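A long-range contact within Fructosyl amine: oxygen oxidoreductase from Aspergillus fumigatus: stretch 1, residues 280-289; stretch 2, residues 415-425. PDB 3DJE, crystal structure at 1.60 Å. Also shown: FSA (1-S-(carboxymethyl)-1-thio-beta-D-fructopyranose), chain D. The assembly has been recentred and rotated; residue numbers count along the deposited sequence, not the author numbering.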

# COMPACT_ATOMS: atom_id res chain seq x y z
N GLU A 280 5.65 -11.74 -6.53
CA GLU A 280 4.40 -11.94 -5.80
C GLU A 280 4.44 -13.18 -4.89
O GLU A 280 5.01 -14.21 -5.24
N HIS A 281 3.86 -13.02 -3.71
CA HIS A 281 3.79 -14.06 -2.69
C HIS A 281 2.82 -13.60 -1.61
O HIS A 281 2.43 -12.42 -1.60
N PRO A 282 2.37 -14.52 -0.73
CA PRO A 282 1.42 -14.16 0.33
C PRO A 282 1.95 -13.29 1.49
O PRO A 282 1.17 -12.96 2.39
N GLY A 283 3.23 -12.92 1.46
CA GLY A 283 3.78 -11.97 2.43
C GLY A 283 4.67 -12.59 3.49
O GLY A 283 4.62 -13.81 3.72
N TYR A 284 5.51 -11.75 4.10
CA TYR A 284 6.32 -12.12 5.28
C TYR A 284 5.74 -11.46 6.53
O TYR A 284 5.49 -10.25 6.54
N THR A 285 5.55 -12.24 7.58
CA THR A 285 5.30 -11.68 8.90
C THR A 285 6.63 -11.63 9.67
O THR A 285 7.65 -12.14 9.21
N ASN A 286 6.61 -11.00 10.84
CA ASN A 286 7.76 -11.05 11.74
C ASN A 286 7.26 -11.31 13.15
O ASN A 286 7.24 -10.42 13.99
N MSE A 287 6.83 -12.56 13.36
CA MSE A 287 6.19 -13.01 14.59
C MSE A 287 7.18 -13.13 15.74
O MSE A 287 8.12 -13.93 15.69
N VAL A 288 6.97 -12.31 16.76
CA VAL A 288 7.76 -12.40 17.98
C VAL A 288 6.85 -12.89 19.11
O VAL A 288 5.64 -12.60 19.12
N GLN A 289 7.42 -13.65 20.03
CA GLN A 289 6.69 -14.06 21.22
C GLN A 289 7.00 -13.10 22.36
O GLN A 289 8.17 -12.85 22.69
N PRO A 415 6.14 -19.84 -2.30
CA PRO A 415 5.77 -21.10 -1.65
C PRO A 415 4.28 -21.22 -1.35
O PRO A 415 3.85 -22.22 -0.77
N ASN A 416 3.51 -20.20 -1.72
CA ASN A 416 2.07 -20.19 -1.47
C ASN A 416 1.75 -20.37 0.02
O ASN A 416 0.80 -21.08 0.39
N ARG A 417 2.58 -19.75 0.84
CA ARG A 417 2.46 -19.72 2.29
C ARG A 417 2.75 -18.30 2.73
O ARG A 417 3.55 -17.60 2.08
N VAL A 418 2.14 -17.88 3.83
CA VAL A 418 2.60 -16.67 4.51
C VAL A 418 3.91 -17.01 5.23
O VAL A 418 3.95 -17.86 6.14
N MSE A 419 4.99 -16.36 4.81
CA MSE A 419 6.33 -16.64 5.32
C MSE A 419 6.65 -15.81 6.56
O MSE A 419 5.82 -15.01 7.01
N ASP A 420 7.83 -16.01 7.13
CA ASP A 420 8.27 -15.23 8.28
C ASP A 420 9.75 -14.91 8.21
O ASP A 420 10.57 -15.75 7.83
N PHE A 421 10.10 -13.68 8.56
CA PHE A 421 11.48 -13.22 8.46
C PHE A 421 12.44 -13.98 9.38
O PHE A 421 13.65 -14.01 9.12
N HIS A 422 11.91 -14.58 10.44
CA HIS A 422 12.73 -15.43 11.32
C HIS A 422 13.30 -16.64 10.58
O HIS A 422 14.31 -17.21 11.01
N ASP A 423 12.66 -17.03 9.48
CA ASP A 423 13.11 -18.14 8.64
C ASP A 423 14.15 -17.71 7.60
O ASP A 423 14.75 -18.56 6.94
N VAL A 424 14.34 -16.41 7.45
CA VAL A 424 15.30 -15.87 6.48
C VAL A 424 16.70 -15.86 7.08
O VAL A 424 16.92 -15.30 8.15
N LYS A 425 17.64 -16.48 6.36
CA LYS A 425 19.04 -16.62 6.78
C LYS A 425 20.01 -15.75 5.98
O LYS A 425 21.12 -15.45 6.45

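The two stretches meet as a short parallel pairing, Y284 beside M419 and T285 beside D420, and bury 799 Å² between them. The backbone ladder runs from M419 N to G283 O (2.8 Å), from T285 N to M419 O (2.8 Å) and from F421 N to T285 O (3.0 Å).

M419, a selenomethionine, and Y284 cover the most surface and lie on the same face of the sheet. With chi1 m, chi2 t and chi3 m, the M419 side chain brings its methyl group into the corner formed by two rings: CE lies 3.6 Å from the centroid of the H281 ring and 3.8 Å from that of Y284, over a face of each. H281, in rotamer p, has its CA-to-CB bond pointing toward stretch 2, and its ND1 accepts a hydrogen bond from G283 N (3.0 Å). Y284, chi1 m, is therefore sandwiched, because F421 (chi1 m) covers the opposite face of its ring in an offset stack, with centroids 4.6 Å apart and planes at 13°. Y284 CB also sits over the F421 ring, 3.4 Å from F421 CE2, and Y284 CE1 reaches V424 CG2 at 3.9 Å. Next to H281, P282 CB packs against V418 CG2 (4.0 Å).

On the face carrying T285 and D420 the main contacts are polar, though T285 CG2 also meets V418 CG1 (3.8 Å). T285 in rotamer p donates from OG1 to D420 OD1 (2.7 Å), and the same carboxylate oxygen accepts M287 N (2.9 Å), so D420, chi1 t, ties down stretch 1 beyond the paired residues. Its second oxygen, OD2, bonds within its own stretch, accepting hydrogen bonds from H422 N (2.9 Å) and H422 ND1 (2.7 Å).

E280 takes no part in this packing; its carboxylate binds the ligand, accepting FSA O3 at OE1 (2.5 Å) and FSA O4 at OE2 (2.7 Å).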

# COMPACT_ATOMS: atom_id res chain seq x y z
CB GLU A 280 3.19 -11.97 -6.76
CG GLU A 280 1.80 -12.08 -6.10
CD GLU A 280 1.40 -10.90 -5.18
OE1 GLU A 280 2.07 -9.84 -5.19
OE2 GLU A 280 0.41 -11.05 -4.42
CB HIS A 281 5.17 -14.38 -2.12
CG HIS A 281 5.90 -13.18 -1.57
ND1 HIS A 281 5.55 -12.58 -0.38
CD2 HIS A 281 6.94 -12.47 -2.07
CE1 HIS A 281 6.36 -11.56 -0.16
NE2 HIS A 281 7.22 -11.48 -1.15
CB PRO A 282 0.91 -15.51 0.84
CG PRO A 282 1.31 -16.50 -0.24
CD PRO A 282 2.60 -15.99 -0.75
CB TYR A 284 7.75 -11.61 5.14
CG TYR A 284 8.59 -12.29 4.10
CD1 TYR A 284 9.35 -13.41 4.43
CD2 TYR A 284 8.66 -11.80 2.80
CE1 TYR A 284 10.13 -14.04 3.48
CE2 TYR A 284 9.44 -12.42 1.83
CZ TYR A 284 10.17 -13.55 2.18
OH TYR A 284 10.96 -14.17 1.24
CB THR A 285 4.30 -12.53 9.69
OG1 THR A 285 4.79 -13.88 9.76
CG2 THR A 285 2.91 -12.50 9.03
CB ASN A 286 8.58 -9.76 11.66
CG ASN A 286 9.91 -9.86 12.41
OD1 ASN A 286 10.63 -10.85 12.29
ND2 ASN A 286 10.25 -8.82 13.17
CB MSE A 287 5.49 -14.36 14.37
CG MSE A 287 4.35 -14.34 13.36
SE MSE A 287 2.91 -13.14 13.89
CE MSE A 287 1.64 -13.46 12.45
CB VAL A 288 8.45 -11.06 18.37
CG1 VAL A 288 9.33 -10.55 17.22
CG2 VAL A 288 7.42 -10.00 18.79
CB GLN A 289 7.03 -15.50 21.61
CG GLN A 289 5.97 -16.16 22.47
CD GLN A 289 6.14 -17.67 22.57
OE1 GLN A 289 7.22 -18.17 22.89
NE2 GLN A 289 5.06 -18.40 22.32
CB PRO A 415 6.55 -21.04 -0.33
CG PRO A 415 6.61 -19.60 -0.01
CD PRO A 415 6.71 -18.87 -1.35
CB ASN A 416 1.35 -21.22 -2.35
CG ASN A 416 1.23 -20.75 -3.79
OD1 ASN A 416 1.90 -21.28 -4.68
ND2 ASN A 416 0.40 -19.76 -4.02
CB ARG A 417 3.53 -20.59 2.96
CG ARG A 417 3.58 -22.03 2.56
CD ARG A 417 4.61 -22.74 3.42
NE ARG A 417 4.50 -24.20 3.33
CZ ARG A 417 3.64 -24.94 4.02
NH1 ARG A 417 2.79 -24.37 4.87
NH2 ARG A 417 3.63 -26.26 3.87
CB VAL A 418 1.54 -16.12 5.51
CG1 VAL A 418 2.03 -14.83 6.19
CG2 VAL A 418 0.21 -15.87 4.80
CB MSE A 419 7.36 -16.40 4.22
CG MSE A 419 7.12 -17.26 3.00
SE MSE A 419 8.10 -16.65 1.47
CE MSE A 419 7.06 -15.04 1.10
CB ASP A 420 7.92 -15.95 9.60
CG ASP A 420 7.98 -15.02 10.80
OD1 ASP A 420 6.91 -14.58 11.28
OD2 ASP A 420 9.10 -14.72 11.26
CB PHE A 421 11.57 -11.71 8.72
CG PHE A 421 11.13 -10.86 7.55
CD1 PHE A 421 11.81 -10.92 6.33
CD2 PHE A 421 10.04 -9.99 7.67
CE1 PHE A 421 11.41 -10.13 5.24
CE2 PHE A 421 9.63 -9.20 6.57
CZ PHE A 421 10.32 -9.27 5.36
CB HIS A 422 11.95 -15.88 12.56
CG HIS A 422 11.67 -14.77 13.53
ND1 HIS A 422 10.51 -14.02 13.49
CD2 HIS A 422 12.41 -14.27 14.55
CE1 HIS A 422 10.55 -13.11 14.45
NE2 HIS A 422 11.69 -13.24 15.11
CB ASP A 423 11.93 -18.81 7.94
CG ASP A 423 10.92 -19.41 8.91
OD1 ASP A 423 11.25 -19.63 10.10
OD2 ASP A 423 9.78 -19.67 8.48
CB VAL A 424 14.90 -14.44 6.01
CG1 VAL A 424 15.93 -13.88 5.03
CG2 VAL A 424 13.51 -14.47 5.39
CB LYS A 425 19.48 -18.09 6.67
CG LYS A 425 19.39 -18.89 7.97
CD LYS A 425 17.95 -19.26 8.36
CE LYS A 425 17.82 -19.37 9.88
NZ LYS A 425 16.48 -19.85 10.29
OAB FSA D . -3.76 -2.97 -5.41
CAL FSA D . -3.16 -3.29 -6.46
OAA FSA D . -3.69 -3.17 -7.59
CAH FSA D . -1.76 -3.88 -6.40
SAK FSA D . -1.21 -4.16 -4.75
C1 FSA D . 0.34 -4.89 -5.21
C2 FSA D . 0.90 -5.75 -4.07
O2 FSA D . 2.31 -5.94 -4.26
C3 FSA D . 0.21 -7.12 -4.02
O3 FSA D . 0.52 -7.87 -5.21
C4 FSA D . 0.57 -7.90 -2.76
O4 FSA D . -0.24 -9.08 -2.67
C5 FSA D . 0.35 -7.07 -1.49
O5 FSA D . -1.04 -6.87 -1.25
C6 FSA D . 1.07 -5.74 -1.63
O6 FSA D . 0.62 -5.07 -2.83